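Local atomic coordinates of catalase (Corynebacterium glutamicum, PDB entry 4B7H), a protein that breaks down hydrogen peroxide to water and oxygen at a haem iron, a reaction that nitric oxide inhibits. Residues D7-D11 and R314-N318; E488-Y492 and Y510-K514; G115-T119 and A252-R256. The contacts are given in a common frame with arbitrary orientation. Numbering follows the deposited sequence.

Contact 1 ties the N-terminal helix 7-11 to the end of strand 305-314 of the antiparallel sheet. Contact 3 lies in the span of sequence between the segments of contact 1. It joins the loop between strands 100-108 and 125-132 to the start of helix 254-264. The centres of contacts 1 and 3 are about 22 Å apart, and both touch the same neighbouring subunit. Contact 2 comes last and closes a local pair of C-terminal helices, 487-498 and 500-514. Its centre is about 49 Å from that of contact 1, across the chain's centre, and about 30 Å from that of contact 3. Contacts 1 and 3 take part in subunit interfaces; contact 2 stays within one chain.

Contact 1: residues D7-D11 and R314-N318; sequences DQIVD and RNPRN
Helix 7-11 is one short turn (D11 N to D7 O, 3.0 Å). It faces segment 314-318, extended to P316, turning at R317 (-77/-37) and ending at N318, the N-cap of helix 319-324. CA atoms pair as D7 with R314 (7.9 Å) and V10 with R317 (6.6 Å). The charges form a salt-bridge network. D7 OD1 accepts from R314 NE and R314 NH2, both at 2.9 Å. D11 OD1 accepts from R317 NH2 at 2.9 Å and R317 NE at 3.0 Å. Both aspartates use chi1 m; R314 is t, p, p and R317 m, m, t. D7 OD1 to R317 NH2, 4.0 Å, acts through charge alone. The network joins the N-terminal arm to the end of strand 305-314 in the catalase antiparallel sheet. R314 NH2 also bonds E2 O. Side-chain packing centres on V10, which points toward the loop. V10 CG2 lies 4.0 Å from R314 CG and, over one guanidinium face, 3.7 Å from R317 NE. R317 also packs on F389 of a neighbouring subunit.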
loop_
_atom_site.group_PDB
_atom_site.type_symbol
_atom_site.label_atom_id
_atom_site.label_comp_id
_atom_site.label_asym_id
_atom_site.label_seq_id
_atom_site.Cartn_x
_atom_site.Cartn_y
_atom_site.Cartn_z
ATOM N N ASP A 7 -14.899 25.823 12.837
ATOM C CA ASP A 7 -13.522 26.338 12.857
ATOM C C ASP A 7 -12.546 25.424 13.602
ATOM O O ASP A 7 -11.430 25.186 13.131
ATOM C CB ASP A 7 -13.476 27.755 13.444
ATOM C CG ASP A 7 -14.058 28.801 12.506
ATOM O OD1 ASP A 7 -14.220 28.494 11.309
ATOM O OD2 ASP A 7 -14.344 29.931 12.963
ATOM N N GLN A 8 -12.975 24.916 14.755
ATOM C CA GLN A 8 -12.211 23.945 15.537
ATOM C C GLN A 8 -11.729 22.804 14.654
ATOM O O GLN A 8 -10.540 22.478 14.630
ATOM C CB GLN A 8 -13.081 23.394 16.680
ATOM C CG GLN A 8 -14.496 22.942 16.250
ATOM C CD GLN A 8 -15.348 22.440 17.403
ATOM O OE1 GLN A 8 -16.512 22.817 17.537
ATOM N NE2 GLN A 8 -14.777 21.579 18.233
ATOM N N ILE A 9 -12.659 22.223 13.907
ATOM C CA ILE A 9 -12.370 21.068 13.075
ATOM C C ILE A 9 -11.430 21.436 11.923
ATOM O O ILE A 9 -10.411 20.765 11.695
ATOM C CB ILE A 9 -13.672 20.465 12.500
ATOM C CG1 ILE A 9 -14.634 20.075 13.626
ATOM C CG2 ILE A 9 -13.368 19.278 11.601
ATOM C CD1 ILE A 9 -14.020 19.196 14.649
ATOM N N VAL A 10 -11.756 22.503 11.196
ATOM C CA VAL A 10 -10.991 22.817 9.987
ATOM C C VAL A 10 -9.599 23.389 10.252
ATOM O O VAL A 10 -8.766 23.419 9.348
ATOM C CB VAL A 10 -11.760 23.723 8.992
ATOM C CG1 VAL A 10 -13.076 23.071 8.576
ATOM C CG2 VAL A 10 -12.004 25.107 9.582
ATOM N N ASP A 11 -9.337 23.821 11.484
ATOM C CA ASP A 11 -8.010 24.308 11.826
ATOM C C ASP A 11 -7.055 23.176 12.233
ATOM O O ASP A 11 -5.839 23.382 12.266
ATOM C CB ASP A 11 -8.082 25.372 12.923
ATOM C CG ASP A 11 -8.579 26.716 12.409
ATOM O OD1 ASP A 11 -8.696 26.896 11.176
ATOM O OD2 ASP A 11 -8.834 27.602 13.248
ATOM N N ARG A 314 -18.320 27.641 5.793
ATOM C CA ARG A 314 -16.868 27.571 5.849
ATOM C C ARG A 314 -16.329 26.711 4.718
ATOM O O ARG A 314 -16.691 25.538 4.593
ATOM C CB ARG A 314 -16.428 27.011 7.208
ATOM C CG ARG A 314 -14.931 26.652 7.303
ATOM C CD ARG A 314 -14.017 27.890 7.287
ATOM N NE ARG A 314 -14.295 28.742 8.439
ATOM C CZ ARG A 314 -14.814 29.964 8.373
ATOM N NH1 ARG A 314 -15.073 30.522 7.195
ATOM N NH2 ARG A 314 -15.054 30.640 9.491
ATOM N N ASN A 315 -15.465 27.294 3.893
ATOM C CA ASN A 315 -14.757 26.535 2.875
ATOM C C ASN A 315 -13.647 25.724 3.537
ATOM O O ASN A 315 -13.136 26.113 4.595
ATOM C CB ASN A 315 -14.143 27.474 1.832
ATOM C CG ASN A 315 -15.140 27.925 0.775
ATOM O OD1 ASN A 315 -15.118 29.077 0.324
ATOM N ND2 ASN A 315 -16.009 27.016 0.365
ATOM N N PRO A 316 -13.259 24.593 2.924
ATOM C CA PRO A 316 -12.092 23.892 3.480
ATOM C C PRO A 316 -10.831 24.770 3.455
ATOM O O PRO A 316 -10.720 25.672 2.618
ATOM C CB PRO A 316 -11.910 22.703 2.526
ATOM C CG PRO A 316 -12.574 23.115 1.253
ATOM C CD PRO A 316 -13.718 24.006 1.653
ATOM N N ARG A 317 -9.898 24.503 4.364
ATOM C CA ARG A 317 -8.585 25.145 4.329
ATOM C C ARG A 317 -7.700 24.507 3.261
ATOM O O ARG A 317 -6.918 25.195 2.609
ATOM C CB ARG A 317 -7.880 25.018 5.680
ATOM C CG ARG A 317 -8.697 25.415 6.891
ATOM C CD ARG A 317 -8.887 26.902 6.992
ATOM N NE ARG A 317 -9.371 27.295 8.316
ATOM C CZ ARG A 317 -10.162 28.339 8.535
ATOM N NH1 ARG A 317 -10.567 29.086 7.516
ATOM N NH2 ARG A 317 -10.557 28.631 9.767
ATOM N N ASN A 318 -7.812 23.188 3.102
ATOM C CA ASN A 318 -7.014 22.448 2.127
ATOM C C ASN A 318 -7.893 21.336 1.564
ATOM O O ASN A 318 -8.347 20.462 2.309
ATOM C CB ASN A 318 -5.729 21.888 2.768
ATOM C CG ASN A 318 -4.877 21.080 1.791
ATOM O OD1 ASN A 318 -5.315 20.049 1.282
ATOM N ND2 ASN A 318 -3.647 21.533 1.545
#

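Contact 2: residues E488-Y492 and Y510-K514; sequences EPRVY and YLQKK
E488 OE2 takes two hydrogen bonds from helix 500-514. Y510 OH donates to E488 OE2 at 2.6 Å, and K514 NZ donates to E488 OE2 at 2.8 Å, the latter as a salt bridge. Y510 and K514 are one helical turn apart, with K514 N bonded to Y510 O at 2.9 Å, so both reach the same oxygen. E488 extends with chi1 m and chi2 t. Y510 has chi1 t, and K514 is t throughout. The two segments are helical and run roughly antiparallel, at 149°. Their axes come no closer than 13.7 Å, so long side chains bridge the gap. The nearest CA atoms are those of E488 and Y510, at 9.6 Å. One turn after E488, Y492 (chi1 m) brings its ring edge to the edge of the Y510 ring. Y492 OH is 3.4 Å from Y510 CD2, and Y492 CE1 is 4.0 Å from Y510 CD2. L511 CD2 borders the same hydroxyl, 3.7 Å from Y492 OH. This is a helical hairpin at the C-terminus of the chain. Within it, the buried E488 carboxylate has its charge met by K514 and takes a further hydrogen bond from Y510.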
loop_
_atom_site.group_PDB
_atom_site.type_symbol
_atom_site.label_atom_id
_atom_site.label_comp_id
_atom_site.label_asym_id
_atom_site.label_seq_id
_atom_site.Cartn_x
_atom_site.Cartn_y
_atom_site.Cartn_z
ATOM N N GLU A 488 -32.588 -1.973 -28.302
ATOM C CA GLU A 488 -33.726 -1.094 -28.599
ATOM C C GLU A 488 -35.089 -1.580 -28.066
ATOM O O GLU A 488 -35.722 -0.857 -27.282
ATOM C CB GLU A 488 -33.790 -0.739 -30.095
ATOM C CG GLU A 488 -32.682 0.205 -30.529
ATOM C CD GLU A 488 -32.592 0.372 -32.036
ATOM O OE1 GLU A 488 -33.201 -0.425 -32.778
ATOM O OE2 GLU A 488 -31.901 1.306 -32.482
ATOM N N PRO A 489 -35.531 -2.801 -28.449
ATOM C CA PRO A 489 -36.839 -3.247 -27.951
ATOM C C PRO A 489 -36.887 -3.428 -26.434
ATOM O O PRO A 489 -37.953 -3.217 -25.853
ATOM C CB PRO A 489 -37.052 -4.593 -28.661
ATOM C CG PRO A 489 -35.683 -5.047 -29.037
ATOM C CD PRO A 489 -34.939 -3.795 -29.365
ATOM N N ARG A 490 -35.771 -3.783 -25.797
ATOM C CA ARG A 490 -35.757 -3.844 -24.336
ATOM C C ARG A 490 -36.055 -2.475 -23.735
ATOM O O ARG A 490 -36.821 -2.357 -22.774
ATOM C CB ARG A 490 -34.419 -4.365 -23.804
ATOM C CG ARG A 490 -34.132 -5.817 -24.162
ATOM C CD ARG A 490 -33.072 -6.403 -23.250
ATOM N NE ARG A 490 -33.540 -6.428 -21.867
ATOM C CZ ARG A 490 -34.259 -7.415 -21.340
ATOM N NH1 ARG A 490 -34.577 -8.474 -22.070
ATOM N NH2 ARG A 490 -34.658 -7.346 -20.079
ATOM N N VAL A 491 -35.451 -1.433 -24.301
ATOM C CA VAL A 491 -35.670 -0.084 -23.796
ATOM C C VAL A 491 -37.101 0.385 -24.089
ATOM O O VAL A 491 -37.734 1.019 -23.244
ATOM C CB VAL A 491 -34.619 0.904 -24.339
ATOM C CG1 VAL A 491 -34.898 2.311 -23.838
ATOM C CG2 VAL A 491 -33.213 0.462 -23.925
ATOM N N TYR A 492 -37.623 0.051 -25.269
ATOM C CA TYR A 492 -39.004 0.398 -25.587
ATOM C C TYR A 492 -39.963 -0.199 -24.550
ATOM O O TYR A 492 -40.874 0.482 -24.069
ATOM C CB TYR A 492 -39.396 -0.093 -26.988
ATOM C CG TYR A 492 -38.593 0.474 -28.146
ATOM C CD1 TYR A 492 -37.983 1.724 -28.070
ATOM C CD2 TYR A 492 -38.444 -0.253 -29.326
ATOM C CE1 TYR A 492 -37.252 2.228 -29.137
ATOM C CE2 TYR A 492 -37.725 0.243 -30.393
ATOM C CZ TYR A 492 -37.128 1.482 -30.295
ATOM O OH TYR A 492 -36.406 1.968 -31.364
ATOM N N TYR A 510 -36.712 8.935 -30.159
ATOM C CA TYR A 510 -35.516 8.150 -30.441
ATOM C C TYR A 510 -35.353 7.898 -31.941
ATOM O O TYR A 510 -34.268 8.081 -32.501
ATOM C CB TYR A 510 -35.556 6.820 -29.692
ATOM C CG TYR A 510 -34.414 5.903 -30.054
ATOM C CD1 TYR A 510 -33.114 6.186 -29.637
ATOM C CD2 TYR A 510 -34.628 4.756 -30.813
ATOM C CE1 TYR A 510 -32.056 5.358 -29.964
ATOM C CE2 TYR A 510 -33.574 3.910 -31.136
ATOM C CZ TYR A 510 -32.286 4.225 -30.714
ATOM O OH TYR A 510 -31.223 3.403 -31.029
ATOM N N LEU A 511 -36.433 7.485 -32.596
ATOM C CA LEU A 511 -36.367 7.194 -34.024
ATOM C C LEU A 511 -36.163 8.449 -34.876
ATOM O O LEU A 511 -35.536 8.385 -35.935
ATOM C CB LEU A 511 -37.601 6.417 -34.475
ATOM C CG LEU A 511 -37.667 5.000 -33.904
ATOM C CD1 LEU A 511 -38.969 4.330 -34.296
ATOM C CD2 LEU A 511 -36.472 4.174 -34.355
ATOM N N GLN A 512 -36.680 9.583 -34.412
ATOM C CA GLN A 512 -36.460 10.856 -35.106
ATOM C C GLN A 512 -34.970 11.187 -35.141
ATOM O O GLN A 512 -34.452 11.700 -36.135
ATOM C CB GLN A 512 -37.193 11.992 -34.393
ATOM C CG GLN A 512 -38.677 12.096 -34.676
ATOM C CD GLN A 512 -39.332 13.236 -33.906
ATOM O OE1 GLN A 512 -38.657 14.154 -33.432
ATOM N NE2 GLN A 512 -40.652 13.176 -33.775
ATOM N N LYS A 513 -34.288 10.893 -34.040
ATOM C CA LYS A 513 -32.883 11.259 -33.867
ATOM C C LYS A 513 -31.916 10.234 -34.452
ATOM O O LYS A 513 -30.785 10.568 -34.813
ATOM C CB LYS A 513 -32.576 11.455 -32.384
ATOM C CG LYS A 513 -33.364 12.573 -31.741
ATOM C CD LYS A 513 -33.310 12.482 -30.229
ATOM C CE LYS A 513 -34.258 13.487 -29.598
ATOM N NZ LYS A 513 -34.167 13.433 -28.118
ATOM N N LYS A 514 -32.362 8.986 -34.534
ATOM C CA LYS A 514 -31.535 7.907 -35.057
ATOM C C LYS A 514 -31.487 7.990 -36.575
ATOM O O LYS A 514 -30.428 7.849 -37.189
ATOM C CB LYS A 514 -32.118 6.553 -34.644
ATOM C CG LYS A 514 -31.268 5.351 -35.023
ATOM C CD LYS A 514 -32.037 4.052 -34.814
ATOM C CE LYS A 514 -31.246 2.861 -35.320
ATOM N NZ LYS A 514 -32.038 1.596 -35.258
#

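Contact 3: residues G115-T119 and A252-R256; sequences GSPDT and ADYQR
Loop 115-119 runs extended through S116 and P117, then turns at D118 (-63/-25). It meets the start of helix 254-264. D253 holds the N-cap position, but its side chain makes no capping bond. CA atoms pair as P117 with A252 (4.0 Å) and D118 with D253 (5.7 Å). D118 N donates to A252 O at 2.8 Å, and P117 CA makes a CA-H...O contact to A252 O at 3.3 Å. D118, chi1 m, points toward the helix. K72 NZ bridges D118 OD1 and D253 OD1. Water 2 donates to D118 OD1 and accepts from R256 NE, both at 2.9 Å. R256 NH1 bonds G169 O of a neighbouring subunit, whose R164 pairs with D253. Water 1 donates to G115 O at 3.2 Å and D253 OD1 at 2.8 Å. T119 OG1 bonds A244 O. D118 O is buried without a partner. D118 OD2 accepts from first-turn amides, R256 N at 3.0 Å and, weakly, Q255 N at 2.9 Å, at a catalase subunit interface about 10 Å from haem.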
loop_
_atom_site.group_PDB
_atom_site.type_symbol
_atom_site.label_atom_id
_atom_site.label_comp_id
_atom_site.label_asym_id
_atom_site.label_seq_id
_atom_site.Cartn_x
_atom_site.Cartn_y
_atom_site.Cartn_z
ATOM N N GLY A 115 -11.314 13.859 -12.781
ATOM C CA GLY A 115 -11.148 15.052 -13.586
ATOM C C GLY A 115 -12.372 15.373 -14.410
ATOM O O GLY A 115 -12.364 16.318 -15.204
ATOM N N SER A 116 -13.428 14.589 -14.195
ATOM C CA SER A 116 -14.625 14.563 -15.058
ATOM C C SER A 116 -15.579 15.696 -14.678
ATOM O O SER A 116 -15.477 16.251 -13.586
ATOM C CB SER A 116 -15.346 13.208 -14.990
ATOM O OG SER A 116 -15.910 12.970 -13.718
ATOM N N PRO A 117 -16.510 16.057 -15.577
ATOM C CA PRO A 117 -17.356 17.229 -15.305
ATOM C C PRO A 117 -18.421 17.044 -14.219
ATOM O O PRO A 117 -19.081 15.999 -14.137
ATOM C CB PRO A 117 -18.046 17.482 -16.655
ATOM C CG PRO A 117 -17.179 16.807 -17.658
ATOM C CD PRO A 117 -16.670 15.586 -16.961
ATOM N N ASP A 118 -18.626 18.101 -13.434
ATOM C CA ASP A 118 -19.676 18.131 -12.430
ATOM C C ASP A 118 -21.068 18.014 -13.049
ATOM O O ASP A 118 -22.008 17.587 -12.373
ATOM C CB ASP A 118 -19.640 19.458 -11.672
ATOM C CG ASP A 118 -18.415 19.621 -10.778
ATOM O OD1 ASP A 118 -17.740 18.629 -10.424
ATOM O OD2 ASP A 118 -18.150 20.774 -10.398
ATOM N N THR A 119 -21.217 18.409 -14.314
ATOM C CA THR A 119 -22.555 18.506 -14.907
ATOM C C THR A 119 -22.873 17.449 -15.969
ATOM O O THR A 119 -23.789 17.629 -16.783
ATOM C CB THR A 119 -22.868 19.930 -15.442
ATOM O OG1 THR A 119 -21.934 20.283 -16.469
ATOM C CG2 THR A 119 -22.768 20.949 -14.322
ATOM N N ALA A 252 -15.571 22.171 -16.249
ATOM C CA ALA A 252 -15.772 20.844 -15.685
ATOM C C ALA A 252 -15.972 20.902 -14.173
ATOM O O ALA A 252 -16.484 19.956 -13.573
ATOM C CB ALA A 252 -14.599 19.947 -16.022
ATOM N N ASP A 253 -15.568 22.014 -13.562
ATOM C CA ASP A 253 -15.673 22.186 -12.124
ATOM C C ASP A 253 -16.721 23.231 -11.758
ATOM O O ASP A 253 -16.613 23.896 -10.736
ATOM C CB ASP A 253 -14.302 22.572 -11.568
ATOM C CG ASP A 253 -13.229 21.543 -11.896
ATOM O OD1 ASP A 253 -13.554 20.341 -12.011
ATOM O OD2 ASP A 253 -12.056 21.928 -12.054
ATOM N N TYR A 254 -17.749 23.350 -12.592
ATOM C CA TYR A 254 -18.770 24.373 -12.414
ATOM C C TYR A 254 -19.368 24.393 -11.014
ATOM O O TYR A 254 -19.539 25.460 -10.414
ATOM C CB TYR A 254 -19.874 24.168 -13.450
ATOM C CG TYR A 254 -20.931 25.244 -13.442
ATOM C CD1 TYR A 254 -20.742 26.442 -14.128
ATOM C CD2 TYR A 254 -22.135 25.056 -12.770
ATOM C CE1 TYR A 254 -21.714 27.426 -14.133
ATOM C CE2 TYR A 254 -23.118 26.043 -12.766
ATOM C CZ TYR A 254 -22.899 27.222 -13.452
ATOM O OH TYR A 254 -23.868 28.196 -13.454
ATOM N N GLN A 255 -19.686 23.215 -10.484
ATOM C CA GLN A 255 -20.364 23.142 -9.197
ATOM C C GLN A 255 -19.391 23.308 -8.037
ATOM O O GLN A 255 -19.727 23.935 -7.023
ATOM C CB GLN A 255 -21.167 21.846 -9.081
ATOM C CG GLN A 255 -22.219 21.695 -10.172
ATOM C CD GLN A 255 -23.090 20.481 -9.962
ATOM O OE1 GLN A 255 -22.667 19.486 -9.382
ATOM N NE2 GLN A 255 -24.323 20.560 -10.437
ATOM N N ARG A 256 -18.196 22.740 -8.182
ATOM C CA ARG A 256 -17.121 22.961 -7.218
ATOM C C ARG A 256 -16.855 24.462 -7.076
ATOM O O ARG A 256 -16.794 24.997 -5.967
ATOM C CB ARG A 256 -15.855 22.225 -7.677
ATOM C CG ARG A 256 -14.662 22.393 -6.751
ATOM C CD ARG A 256 -13.445 21.601 -7.235
ATOM N NE ARG A 256 -13.698 20.161 -7.268
ATOM C CZ ARG A 256 -12.757 19.230 -7.428
ATOM N NH1 ARG A 256 -11.486 19.587 -7.576
ATOM N NH2 ARG A 256 -13.092 17.943 -7.427
HETATM O O HOH W 1 -11.889 19.253 -13.920
HETATM O O HOH W 2 -16.182 18.756 -7.995
#